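Local coordinates for hypothetical protein TTHA0303 (PDB 2YQY) that is of unknown function but, as a DinB-like four-helix bundle protein, possibly binds a metal ion, at residues A[19-24]-A[154-159]. Sequence-based numbering, arbitrary orientation.
Sequences ASRKAL and YHEAHH
S20 meets E156 first: its OG gives a hydrogen bond to E156 OE1 at 2.6 Å, reaching that oxygen on its anti side and 21° out of the carboxylate plane. The hydroxyl sits between the backbone N and carbonyl carbon of its own residue (chi1 56°), held back against its own helix, where the carbonyl oxygen of R16, one turn earlier, is a second acceptor close to OG that must share or compete for the single proton. Across 19-24 and 154-159 the nearest CA atoms are those of S20 and A157, 6.1 Å apart. One residue on, R21 takes the other carboxylate oxygen. Its chain bends at chi2 and chi3, which turns the guanidinium back across the end of E156; R21 NE lies 2.7 Å from E156 OE2 and meets the syn lone pair almost exactly in the guanidinium plane. R21 NH2 adds a weak bond to E156 OE2 at 3.1 Å. Both N-H groups thus point at one oxygen, and the two planes are 69° apart, unlike a side-by-side pairing of two N-H groups with two oxygens. L24, a turn beyond S20, brings CD2 to 3.7 Å from E156 OE2, a methyl laid beside the buried charge. R117 forms a salt bridge with E156 OE1, while R21 takes OE2. A glutamine in place of E156 would probably leave R21 and R117 without their shared counter-charge inside the bundle. On helix 153-165, E156 faces into the bundle while H155 and H159 lie on another side, their rings meeting that of H53: a buried polar contact joining two helices of a DinB-like four-helix bundle, beside a histidine cluster consistent with the exposed triad of this protein.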
loop_
_atom_site.group_PDB
_atom_site.type_symbol
_atom_site.label_atom_id
_atom_site.label_comp_id
_atom_site.label_asym_id
_atom_site.label_seq_id
_atom_site.Cartn_x
_atom_site.Cartn_y
_atom_site.Cartn_z
ATOM N N ALA A 19 10.365 -0.844 4.313
ATOM C CA ALA A 19 10.773 -2.228 4.540
ATOM C C ALA A 19 9.819 -3.254 3.927
ATOM O O ALA A 19 10.264 -4.220 3.299
ATOM C CB ALA A 19 10.950 -2.503 6.077
ATOM N N SER A 20 8.512 -3.082 4.126
ATOM C CA SER A 20 7.542 -4.052 3.644
ATOM C C SER A 20 7.515 -4.037 2.101
ATOM O O SER A 20 7.277 -5.061 1.474
ATOM C CB SER A 20 6.143 -3.834 4.281
ATOM O OG SER A 20 5.641 -2.508 4.064
ATOM N N ARG A 21 7.771 -2.877 1.500
ATOM C CA ARG A 21 7.853 -2.773 0.057
ATOM C C ARG A 21 9.056 -3.520 -0.523
ATOM O O ARG A 21 8.918 -4.237 -1.529
ATOM C CB ARG A 21 7.786 -1.313 -0.420
ATOM C CG ARG A 21 7.893 -1.135 -1.953
ATOM C CD ARG A 21 6.816 -1.959 -2.722
ATOM N NE ARG A 21 5.449 -1.650 -2.288
ATOM C CZ ARG A 21 4.637 -0.835 -2.947
ATOM N NH1 ARG A 21 5.057 -0.250 -4.076
ATOM N NH2 ARG A 21 3.403 -0.606 -2.489
ATOM N N LYS A 22 10.223 -3.384 0.092
ATOM C CA LYS A 22 11.364 -4.206 -0.319
ATOM C C LYS A 22 11.009 -5.715 -0.256
ATOM O O LYS A 22 11.295 -6.468 -1.177
ATOM C CB LYS A 22 12.594 -3.883 0.539
ATOM C CG LYS A 22 13.011 -2.423 0.439
ATOM C CD LYS A 22 14.105 -2.035 1.417
ATOM C CE LYS A 22 14.491 -0.568 1.264
ATOM N NZ LYS A 22 15.204 -0.081 2.475
ATOM N N ALA A 23 10.377 -6.128 0.845
ATOM C CA ALA A 23 9.990 -7.520 1.078
ATOM C C ALA A 23 8.990 -7.977 -0.005
ATOM O O ALA A 23 9.138 -9.044 -0.595
ATOM C CB ALA A 23 9.416 -7.677 2.495
ATOM N N LEU A 24 7.981 -7.152 -0.276
ATOM C CA LEU A 24 6.988 -7.467 -1.299
ATOM C C LEU A 24 7.606 -7.588 -2.691
ATOM O O LEU A 24 7.310 -8.534 -3.420
ATOM C CB LEU A 24 5.853 -6.400 -1.324
ATOM C CG LEU A 24 4.820 -6.604 -2.457
ATOM C CD1 LEU A 24 4.114 -7.948 -2.302
ATOM C CD2 LEU A 24 3.770 -5.480 -2.470
ATOM N N TYR A 154 0.101 -0.752 7.776
ATOM C CA TYR A 154 -0.582 -1.984 8.215
ATOM C C TYR A 154 -1.126 -2.735 7.002
ATOM O O TYR A 154 -1.078 -3.955 6.945
ATOM C CB TYR A 154 -1.695 -1.661 9.233
ATOM C CG TYR A 154 -2.475 -2.883 9.723
ATOM C CD1 TYR A 154 -1.837 -4.068 10.052
ATOM C CD2 TYR A 154 -3.856 -2.833 9.869
ATOM C CE1 TYR A 154 -2.567 -5.191 10.494
ATOM C CE2 TYR A 154 -4.588 -3.938 10.304
ATOM C CZ TYR A 154 -3.946 -5.099 10.613
ATOM O OH TYR A 154 -4.682 -6.185 11.050
ATOM N N HIS A 155 -1.647 -1.993 6.038
ATOM C CA HIS A 155 -2.261 -2.621 4.856
ATOM C C HIS A 155 -1.238 -3.459 4.072
ATOM O O HIS A 155 -1.488 -4.607 3.746
ATOM C CB HIS A 155 -2.866 -1.551 3.922
ATOM C CG HIS A 155 -3.628 -2.131 2.777
ATOM N ND1 HIS A 155 -3.254 -1.955 1.462
ATOM C CD2 HIS A 155 -4.753 -2.876 2.751
ATOM C CE1 HIS A 155 -4.110 -2.583 0.676
ATOM N NE2 HIS A 155 -5.035 -3.143 1.431
ATOM N N GLU A 156 -0.111 -2.852 3.729
ATOM C CA GLU A 156 0.929 -3.590 3.045
ATOM C C GLU A 156 1.481 -4.726 3.897
ATOM O O GLU A 156 1.730 -5.827 3.344
ATOM C CB GLU A 156 2.062 -2.700 2.575
ATOM C CG GLU A 156 3.053 -3.493 1.706
ATOM C CD GLU A 156 4.025 -2.600 1.011
ATOM O OE1 GLU A 156 4.821 -1.912 1.698
ATOM O OE2 GLU A 156 3.991 -2.584 -0.236
ATOM N N ALA A 157 1.642 -4.509 5.219
ATOM C CA ALA A 157 2.151 -5.587 6.080
ATOM C C ALA A 157 1.177 -6.782 6.069
ATOM O O ALA A 157 1.561 -7.946 5.946
ATOM C CB ALA A 157 2.429 -5.084 7.529
ATOM N N HIS A 158 -0.101 -6.474 6.173
ATOM C CA HIS A 158 -1.127 -7.497 6.171
ATOM C C HIS A 158 -1.093 -8.349 4.868
ATOM O O HIS A 158 -1.121 -9.608 4.910
ATOM C CB HIS A 158 -2.501 -6.854 6.333
ATOM C CG HIS A 158 -3.615 -7.820 6.100
ATOM N ND1 HIS A 158 -4.178 -8.563 7.116
ATOM C CD2 HIS A 158 -4.224 -8.213 4.956
ATOM C CE1 HIS A 158 -5.097 -9.368 6.611
ATOM N NE2 HIS A 158 -5.138 -9.186 5.301
ATOM N N HIS A 159 -1.008 -7.676 3.715
ATOM C CA HIS A 159 -1.069 -8.416 2.425
ATOM C C HIS A 159 0.224 -9.159 2.138
ATOM O O HIS A 159 0.203 -10.267 1.636
ATOM C CB HIS A 159 -1.516 -7.500 1.285
ATOM C CG HIS A 159 -2.978 -7.149 1.387
ATOM N ND1 HIS A 159 -3.971 -8.076 1.179
ATOM C CD2 HIS A 159 -3.601 -6.027 1.820
ATOM C CE1 HIS A 159 -5.149 -7.531 1.433
ATOM N NE2 HIS A 159 -4.948 -6.276 1.806
#